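Local atomic coordinates of PKS_KS domain-containing protein (Photorhabdus luminescens subsp. laumondii, PDB entry 6SMO), a protein that probably serves as the condensing ketosynthase of a minimal type II polyketide synthase, extending a polyketide chain delivered by an acyl carrier protein. Residues Ala280-Ala284 against Cys383-Glu387; Ala315-Ile321 against Val434-Arg438; Cys140-Ile144 against Leu156-Asp161. One frame throughout, in Å; residues are numbered along the deposited sequence.

Overall arrangement
All three contacts lie in one ketosynthase chain of thiolase-like fold. Contacts 1 and 2 are neighbours, their centres about 17 Å apart, and they meet directly: Ala284 and the helix residues Cys383 and Ile386 of contact 1 touch Met437 and Arg438 of contact 2. Along the chain their segments alternate (280-284, 315-321, 383-387, 434-438). Strand 431-438 has helix 306-319 packed on one face and helix 372-388 on the other. Contact 3 closes earlier in the sequence, on the opposite side of the chain's centre, about 44 and 46 Å from the other two between centres. There it borders the partner ketoacyl synthase chain.

Contact 1: residues Ala280-Ala284 against Cys383-Glu387; sequences AHIYA and CLEIE
Residues 280-284 approach the sheet in a mostly extended conformation, broken at Tyr283, whose phi/psi of -73/-57 is helical and turns the chain immediately before Ala284. They meet one side of the helical segment 383-387, where Glu387 N bonds to Cys383 O (3.1 Å). Tyr283 and Glu387 set the register, with CA atoms 5.5 Å apart, and the two segments bury 320 Å² in all.

Apolar contacts make up most of the interface. Tyr283, chi1 m, lays its side chain along the helix: CB lies 4.1 Å from CB of Cys383, CE1 is 4.0 Å from CD2 of Leu384, and CD1 is 3.6 Å from CG of Glu387. The carbonyl O of Cys383 sits at the edge of the tyrosine ring, near its plane. Ala284, its CB pointing toward the helix, places that atom 4.0 Å from CD1 of Ile386.

The polar contribution comes at the exposed margin. His281 leaves the backbone sideways, and with chi1 t the end of its ring comes close to the helix; NE2 donates a weak hydrogen bond to OE1 of Glu387 (2.9 Å, N-H...O angle 139°), the acceptor lying at the ring edge.

Elsewhere, the backbones of Tyr283 and Ala284 hydrogen-bond to Val31 of strand 29-37, while Cys383 and Leu384 pack on Leu34 of the same strand. The contact thus joins helix 372-388 of the thiolase-like fold to the lead-in of strand 284-293. Chemically, it is chiefly van der Waals packing around Tyr283, and the single hydrogen bond between the segments is weak.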
loop_
_atom_site.group_PDB
_atom_site.type_symbol
_atom_site.label_atom_id
_atom_site.label_comp_id
_atom_site.label_asym_id
_atom_site.label_seq_id
_atom_site.Cartn_x
_atom_site.Cartn_y
_atom_site.Cartn_z
ATOM N N ALA B 280 -12.358 -26.774 14.750
ATOM C CA ALA B 280 -11.598 -26.477 13.513
ATOM C C ALA B 280 -10.161 -26.992 13.647
ATOM O O ALA B 280 -9.647 -27.037 14.784
ATOM C CB ALA B 280 -11.620 -24.993 13.240
ATOM N N HIS B 281 -9.545 -27.366 12.521
ATOM C CA HIS B 281 -8.107 -27.733 12.414
ATOM C C HIS B 281 -7.264 -26.453 12.420
ATOM O O HIS B 281 -7.584 -25.539 11.636
ATOM C CB HIS B 281 -7.843 -28.575 11.159
ATOM C CG HIS B 281 -6.391 -28.770 10.878
ATOM N ND1 HIS B 281 -5.712 -28.012 9.943
ATOM C CD2 HIS B 281 -5.483 -29.611 11.419
ATOM C CE1 HIS B 281 -4.450 -28.388 9.911
ATOM N NE2 HIS B 281 -4.284 -29.368 10.808
ATOM N N ILE B 282 -6.229 -26.406 13.263
ATOM C CA ILE B 282 -5.330 -25.226 13.447
ATOM C C ILE B 282 -3.969 -25.537 12.813
ATOM O O ILE B 282 -3.312 -26.498 13.262
ATOM C CB ILE B 282 -5.204 -24.867 14.943
ATOM C CG1 ILE B 282 -6.561 -24.516 15.558
ATOM C CG2 ILE B 282 -4.190 -23.750 15.149
ATOM C CD1 ILE B 282 -6.604 -24.632 17.064
ATOM N N TYR B 283 -3.568 -24.745 11.814
ATOM C CA TYR B 283 -2.254 -24.841 11.125
ATOM C C TYR B 283 -1.158 -24.310 12.055
ATOM O O TYR B 283 -0.204 -25.055 12.353
ATOM C CB TYR B 283 -2.276 -24.080 9.795
ATOM C CG TYR B 283 -2.954 -24.814 8.665
ATOM C CD1 TYR B 283 -2.230 -25.622 7.804
ATOM C CD2 TYR B 283 -4.320 -24.705 8.455
ATOM C CE1 TYR B 283 -2.842 -26.307 6.767
ATOM C CE2 TYR B 283 -4.947 -25.378 7.419
ATOM C CZ TYR B 283 -4.204 -26.181 6.570
ATOM O OH TYR B 283 -4.806 -26.852 5.545
ATOM N N ALA B 284 -1.303 -23.059 12.499
ATOM C CA ALA B 284 -0.328 -22.347 13.359
ATOM C C ALA B 284 -0.994 -21.139 14.029
ATOM O O ALA B 284 -2.060 -20.700 13.552
ATOM C CB ALA B 284 0.864 -21.927 12.534
ATOM N N CYS B 383 2.808 -21.696 7.065
ATOM C CA CYS B 383 1.763 -22.413 7.847
ATOM C C CYS B 383 1.862 -23.922 7.586
ATOM O O CYS B 383 1.750 -24.691 8.560
ATOM C CB CYS B 383 0.370 -21.893 7.515
ATOM S SG CYS B 383 0.098 -20.188 8.070
ATOM N N LEU B 384 2.079 -24.320 6.327
ATOM C CA LEU B 384 2.243 -25.739 5.904
ATOM C C LEU B 384 3.550 -26.308 6.474
ATOM O O LEU B 384 3.551 -27.494 6.861
ATOM C CB LEU B 384 2.231 -25.816 4.373
ATOM C CG LEU B 384 0.888 -25.518 3.709
ATOM C CD1 LEU B 384 1.065 -25.227 2.227
ATOM C CD2 LEU B 384 -0.088 -26.666 3.916
ATOM N N GLU B 385 4.613 -25.496 6.516
ATOM C CA GLU B 385 5.956 -25.888 7.029
ATOM C C GLU B 385 5.862 -26.246 8.518
ATOM O O GLU B 385 6.425 -27.288 8.906
ATOM C CB GLU B 385 6.974 -24.766 6.809
ATOM C CG GLU B 385 7.563 -24.742 5.411
ATOM C CD GLU B 385 8.520 -23.590 5.162
ATOM O OE1 GLU B 385 8.100 -22.430 5.332
ATOM O OE2 GLU B 385 9.686 -23.853 4.809
ATOM N N ILE B 386 5.182 -25.411 9.313
ATOM C CA ILE B 386 5.008 -25.598 10.787
ATOM C C ILE B 386 4.136 -26.836 11.033
ATOM O O ILE B 386 4.483 -27.628 11.933
ATOM C CB ILE B 386 4.421 -24.329 11.441
ATOM C CG1 ILE B 386 5.421 -23.169 11.402
ATOM C CG2 ILE B 386 3.945 -24.614 12.860
ATOM C CD1 ILE B 386 4.810 -21.812 11.663
ATOM N N GLU B 387 3.050 -26.982 10.267
ATOM C CA GLU B 387 2.100 -28.128 10.348
ATOM C C GLU B 387 2.851 -29.446 10.131
ATOM O O GLU B 387 2.715 -30.348 10.982
ATOM C CB GLU B 387 0.980 -27.987 9.313
ATOM C CG GLU B 387 -0.402 -27.862 9.927
ATOM C CD GLU B 387 -1.083 -29.187 10.220
ATOM O OE1 GLU B 387 -1.468 -29.407 11.386
ATOM O OE2 GLU B 387 -1.232 -29.993 9.280
#

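Contact 2: residues Ala315-Ile321 against Val434-Arg438; sequences ALKDAQI and VIVMR
A helix laid on a beta-sheet, as in the layered alpha/beta architecture of the thiolase-like fold, defines this contact: the C-terminal end of helix 306-319 rests on strand 431-438. Helix axis 315-319 and strand axis 434-438 approach to 8.1 Å and run 45° apart in direction (signed crossing -45°). The register is set where Ala315 and Val434 bring their CA atoms to 6.2 Å. Side chains alternate along the extended strand, so Val434, Val436 and Arg438 point toward the helix, while Ile435 and Met437 point away.

Small residues allow the close approach. With both valines in chi1 t, CB of Ala315 touches CG1 of Val434 (3.8 Å) and CG2 of Val436 (3.9 Å), and the Ala315 carbonyl O lies 3.6 Å from the same CG2 of Val436. One turn on, CB of Ala319 reaches CB of Val436 (4.1 Å); CD2 of Leu316 adds a looser contact with CG2 of Val436 (4.3 Å).

A Schellman motif ends the helix: Gln320 has positive phi (61/44), Ile321 N bonds to Leu316 O (3.0 Å) and Gln320 N weakly to Lys317 O (3.3 Å). The reversal turns Ile321, in the mt rotamer, back to the strand. Ile321 CD1 lies 4.2 Å from Val436 CG1, and Ile321 CD1 lies 3.8 Å from Arg438 CD, on a fully extended side chain. No hydrogen bond crosses, and 287 Å² is buried.

Strand 431-438 lies between strands 284-293 and 420-427; Ala287 of the former and Thr420 of the latter also touch Ile321. On the strand's other face, Ile435 and Met437 meet helix 372-388.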
loop_
_atom_site.group_PDB
_atom_site.type_symbol
_atom_site.label_atom_id
_atom_site.label_comp_id
_atom_site.label_asym_id
_atom_site.label_seq_id
_atom_site.Cartn_x
_atom_site.Cartn_y
_atom_site.Cartn_z
ATOM N N ALA B 315 8.210 -7.036 16.895
ATOM C CA ALA B 315 7.299 -8.157 16.559
ATOM C C ALA B 315 7.335 -9.213 17.673
ATOM O O ALA B 315 6.268 -9.780 17.982
ATOM C CB ALA B 315 7.676 -8.751 15.224
ATOM N N LEU B 316 8.516 -9.465 18.249
ATOM C CA LEU B 316 8.725 -10.464 19.336
ATOM C C LEU B 316 8.152 -9.928 20.655
ATOM O O LEU B 316 7.563 -10.733 21.402
ATOM C CB LEU B 316 10.219 -10.778 19.459
ATOM C CG LEU B 316 10.785 -11.689 18.370
ATOM C CD1 LEU B 316 12.296 -11.559 18.277
ATOM C CD2 LEU B 316 10.388 -13.138 18.612
ATOM N N LYS B 317 8.325 -8.629 20.931
ATOM C CA LYS B 317 7.728 -7.932 22.106
ATOM C C LYS B 317 6.198 -7.953 21.988
ATOM O O LYS B 317 5.531 -8.105 23.030
ATOM C CB LYS B 317 8.232 -6.488 22.222
ATOM C CG LYS B 317 9.306 -6.253 23.277
ATOM C CD LYS B 317 10.696 -6.674 22.849
ATOM C CE LYS B 317 11.748 -6.359 23.891
ATOM N NZ LYS B 317 13.119 -6.497 23.345
ATOM N N ASP B 318 5.675 -7.805 20.766
ATOM C CA ASP B 318 4.219 -7.800 20.458
ATOM C C ASP B 318 3.635 -9.195 20.716
ATOM O O ASP B 318 2.507 -9.273 21.244
ATOM C CB ASP B 318 3.965 -7.355 19.016
ATOM C CG ASP B 318 2.497 -7.128 18.706
ATOM O OD1 ASP B 318 1.914 -6.194 19.290
ATOM O OD2 ASP B 318 1.943 -7.901 17.902
ATOM N N ALA B 319 4.376 -10.248 20.354
ATOM C CA ALA B 319 3.993 -11.669 20.532
ATOM C C ALA B 319 4.261 -12.121 21.974
ATOM O O ALA B 319 3.706 -13.166 22.367
ATOM C CB ALA B 319 4.746 -12.531 19.547
ATOM N N GLN B 320 5.084 -11.371 22.719
ATOM C CA GLN B 320 5.522 -11.680 24.109
ATOM C C GLN B 320 6.285 -13.012 24.111
ATOM O O GLN B 320 6.046 -13.835 25.019
ATOM C CB GLN B 320 4.328 -11.707 25.068
ATOM C CG GLN B 320 3.601 -10.373 25.176
ATOM C CD GLN B 320 2.384 -10.445 26.065
ATOM O OE1 GLN B 320 1.308 -9.964 25.714
ATOM N NE2 GLN B 320 2.544 -11.050 27.231
ATOM N N ILE B 321 7.169 -13.203 23.126
ATOM C CA ILE B 321 8.002 -14.429 22.938
ATOM C C ILE B 321 9.478 -14.012 22.912
ATOM O O ILE B 321 9.790 -12.971 22.300
ATOM C CB ILE B 321 7.584 -15.185 21.658
ATOM C CG1 ILE B 321 6.164 -15.748 21.777
ATOM C CG2 ILE B 321 8.588 -16.277 21.313
ATOM C CD1 ILE B 321 5.556 -16.179 20.462
ATOM N N VAL B 434 7.164 -7.610 9.777
ATOM C CA VAL B 434 7.490 -8.932 10.389
ATOM C C VAL B 434 6.245 -9.451 11.118
ATOM O O VAL B 434 5.599 -8.649 11.822
ATOM C CB VAL B 434 8.696 -8.824 11.344
ATOM C CG1 VAL B 434 9.035 -10.157 11.996
ATOM C CG2 VAL B 434 9.920 -8.252 10.645
ATOM N N ILE B 435 5.922 -10.735 10.939
ATOM C CA ILE B 435 4.913 -11.477 11.756
ATOM C C ILE B 435 5.618 -12.663 12.421
ATOM O O ILE B 435 6.497 -13.269 11.778
ATOM C CB ILE B 435 3.695 -11.925 10.918
ATOM C CG1 ILE B 435 4.098 -12.717 9.672
ATOM C CG2 ILE B 435 2.820 -10.734 10.564
ATOM C CD1 ILE B 435 2.993 -13.577 9.108
ATOM N N VAL B 436 5.253 -12.960 13.670
ATOM C CA VAL B 436 5.783 -14.112 14.459
ATOM C C VAL B 436 4.709 -15.203 14.476
ATOM O O VAL B 436 3.640 -14.965 15.069
ATOM C CB VAL B 436 6.180 -13.686 15.885
ATOM C CG1 VAL B 436 6.713 -14.857 16.699
ATOM C CG2 VAL B 436 7.186 -12.545 15.873
ATOM N N MET B 437 4.983 -16.341 13.831
ATOM C CA MET B 437 4.098 -17.534 13.830
ATOM C C MET B 437 4.657 -18.574 14.805
ATOM O O MET B 437 5.878 -18.561 15.058
ATOM C CB MET B 437 3.981 -18.139 12.428
ATOM C CG MET B 437 3.172 -17.279 11.480
ATOM S SD MET B 437 2.424 -18.240 10.149
ATOM C CE MET B 437 1.392 -16.990 9.385
ATOM N N ARG B 438 3.782 -19.439 15.322
ATOM C CA ARG B 438 4.066 -20.362 16.450
ATOM C C ARG B 438 3.250 -21.647 16.270
ATOM O O ARG B 438 2.111 -21.560 15.767
ATOM C CB ARG B 438 3.722 -19.657 17.766
ATOM C CG ARG B 438 4.213 -20.365 19.020
ATOM C CD ARG B 438 3.814 -19.592 20.262
ATOM N NE ARG B 438 4.258 -20.224 21.496
ATOM C CZ ARG B 438 4.025 -19.753 22.719
ATOM N NH1 ARG B 438 3.343 -18.631 22.887
ATOM N NH2 ARG B 438 4.474 -20.411 23.774
#

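Contact 3: residues Cys140-Ile144 against Leu156-Asp161; sequences CLLRI and LIKSED
This is a helix-loop contact joined by a salt bridge, where residues 140-144 of helix 134-144 are covered by the loop that leads on toward helix 169-178. The segments run in opposite senses: CA atoms pair Cys140 with Asp161 (6.6 Å) and Ile144 with Leu156 (5.4 Å), and 330 Å² is buried.

Asp161 carries the polar part. Arg143, chi1 t, brings its guanidinium edge to the carboxylate, with NH1 2.9 Å from OD1 of Asp161 and NH2 making weak bonds to OD1 (3.1 Å) and OD2 (2.9 Å) of the same residue. That OD2 also accepts from the backbone N of Lys158 (2.8 Å), so the carboxylate bonds both within its own loop and to the helix. SG of Cys140 lies 3.7 Å from CG of Asp161.

The apolar part follows Ile144 (chi1 p), whose CG2 meets CG1 of Ile157 (3.8 Å) and CB of Leu156 (4.1 Å). Separately, Leu156 CD1 makes a van der Waals contact with the backbone O of Arg143 (3.9 Å).

Glu139, earlier on helix 134-144, forms a second salt bridge with Arg143. On the partner ketoacyl synthase chain, Leu193 packs on Leu141 and Ile144, placing this part of the helix at the subunit interface.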
loop_
_atom_site.group_PDB
_atom_site.type_symbol
_atom_site.label_atom_id
_atom_site.label_comp_id
_atom_site.label_asym_id
_atom_site.label_seq_id
_atom_site.Cartn_x
_atom_site.Cartn_y
_atom_site.Cartn_z
ATOM N N CYS B 140 -6.832 -0.633 -21.010
ATOM C CA CYS B 140 -7.885 0.404 -21.193
ATOM C C CYS B 140 -7.278 1.661 -21.829
ATOM O O CYS B 140 -7.874 2.177 -22.791
ATOM C CB CYS B 140 -8.546 0.757 -19.865
ATOM S SG CYS B 140 -9.692 2.157 -19.972
ATOM N N LEU B 141 -6.133 2.119 -21.306
ATOM C CA LEU B 141 -5.430 3.367 -21.719
ATOM C C LEU B 141 -4.988 3.270 -23.186
ATOM O O LEU B 141 -5.148 4.269 -23.912
ATOM C CB LEU B 141 -4.231 3.590 -20.790
ATOM C CG LEU B 141 -3.259 4.704 -21.185
ATOM C CD1 LEU B 141 -3.952 6.058 -21.228
ATOM C CD2 LEU B 141 -2.077 4.747 -20.230
ATOM N N LEU B 142 -4.443 2.121 -23.598
ATOM C CA LEU B 142 -3.871 1.903 -24.955
ATOM C C LEU B 142 -4.993 1.673 -25.977
ATOM O O LEU B 142 -4.798 2.042 -27.152
ATOM C CB LEU B 142 -2.904 0.716 -24.909
ATOM C CG LEU B 142 -1.596 0.978 -24.165
ATOM C CD1 LEU B 142 -0.883 -0.325 -23.848
ATOM C CD2 LEU B 142 -0.690 1.903 -24.964
ATOM N N ARG B 143 -6.112 1.084 -25.545
ATOM C CA ARG B 143 -7.315 0.836 -26.385
ATOM C C ARG B 143 -7.943 2.178 -26.787
ATOM O O ARG B 143 -8.232 2.354 -27.988
ATOM C CB ARG B 143 -8.318 -0.035 -25.623
ATOM C CG ARG B 143 -9.543 -0.446 -26.428
ATOM C CD ARG B 143 -10.782 -0.521 -25.556
ATOM N NE ARG B 143 -10.587 -1.370 -24.388
ATOM C CZ ARG B 143 -11.404 -1.423 -23.337
ATOM N NH1 ARG B 143 -11.127 -2.233 -22.329
ATOM N NH2 ARG B 143 -12.491 -0.670 -23.290
ATOM N N ILE B 144 -8.139 3.080 -25.819
ATOM C CA ILE B 144 -8.842 4.389 -26.006
ATOM C C ILE B 144 -7.948 5.366 -26.787
ATOM O O ILE B 144 -8.508 6.316 -27.368
ATOM C CB ILE B 144 -9.310 4.984 -24.658
ATOM C CG1 ILE B 144 -8.148 5.282 -23.705
ATOM C CG2 ILE B 144 -10.361 4.083 -24.024
ATOM C CD1 ILE B 144 -8.562 5.848 -22.362
ATOM N N LEU B 156 -14.718 5.677 -26.821
ATOM C CA LEU B 156 -14.193 4.283 -26.737
ATOM C C LEU B 156 -14.159 3.794 -25.280
ATOM O O LEU B 156 -14.029 2.568 -25.090
ATOM C CB LEU B 156 -12.797 4.211 -27.368
ATOM C CG LEU B 156 -12.754 4.169 -28.897
ATOM C CD1 LEU B 156 -11.320 4.250 -29.396
ATOM C CD2 LEU B 156 -13.425 2.914 -29.440
ATOM N N ILE B 157 -14.267 4.696 -24.296
ATOM C CA ILE B 157 -14.282 4.342 -22.843
ATOM C C ILE B 157 -15.592 3.601 -22.543
ATOM O O ILE B 157 -16.661 4.238 -22.619
ATOM C CB ILE B 157 -14.111 5.583 -21.941
ATOM C CG1 ILE B 157 -12.796 6.318 -22.215
ATOM C CG2 ILE B 157 -14.234 5.200 -20.472
ATOM C CD1 ILE B 157 -12.767 7.737 -21.697
ATOM N N LYS B 158 -15.499 2.310 -22.212
ATOM C CA LYS B 158 -16.659 1.434 -21.888
ATOM C C LYS B 158 -17.052 1.627 -20.419
ATOM O O LYS B 158 -16.227 2.150 -19.643
ATOM C CB LYS B 158 -16.323 -0.033 -22.174
ATOM C CG LYS B 158 -16.290 -0.413 -23.648
ATOM C CD LYS B 158 -17.664 -0.530 -24.270
ATOM C CE LYS B 158 -17.621 -0.896 -25.738
ATOM N NZ LYS B 158 -18.978 -1.150 -26.279
ATOM N N SER B 159 -18.274 1.213 -20.068
ATOM C CA SER B 159 -18.835 1.240 -18.690
ATOM C C SER B 159 -18.058 0.272 -17.787
ATOM O O SER B 159 -17.925 0.569 -16.582
ATOM C CB SER B 159 -20.308 0.912 -18.708
ATOM O OG SER B 159 -20.867 1.006 -17.406
ATOM N N GLU B 160 -17.556 -0.830 -18.356
ATOM C CA GLU B 160 -16.877 -1.936 -17.625
ATOM C C GLU B 160 -15.462 -1.513 -17.197
ATOM O O GLU B 160 -14.924 -2.147 -16.269
ATOM C CB GLU B 160 -16.807 -3.192 -18.499
ATOM C CG GLU B 160 -18.162 -3.726 -18.938
ATOM C CD GLU B 160 -18.975 -4.412 -17.852
ATOM O OE1 GLU B 160 -19.342 -3.736 -16.870
ATOM O OE2 GLU B 160 -19.243 -5.623 -17.992
ATOM N N ASP B 161 -14.886 -0.490 -17.843
ATOM C CA ASP B 161 -13.470 -0.059 -17.669
ATOM C C ASP B 161 -13.236 0.526 -16.268
ATOM O O ASP B 161 -12.084 0.451 -15.797
ATOM C CB ASP B 161 -13.058 0.961 -18.733
ATOM C CG ASP B 161 -12.889 0.377 -20.126
ATOM O OD1 ASP B 161 -12.461 -0.791 -20.228
ATOM O OD2 ASP B 161 -13.183 1.098 -21.099
#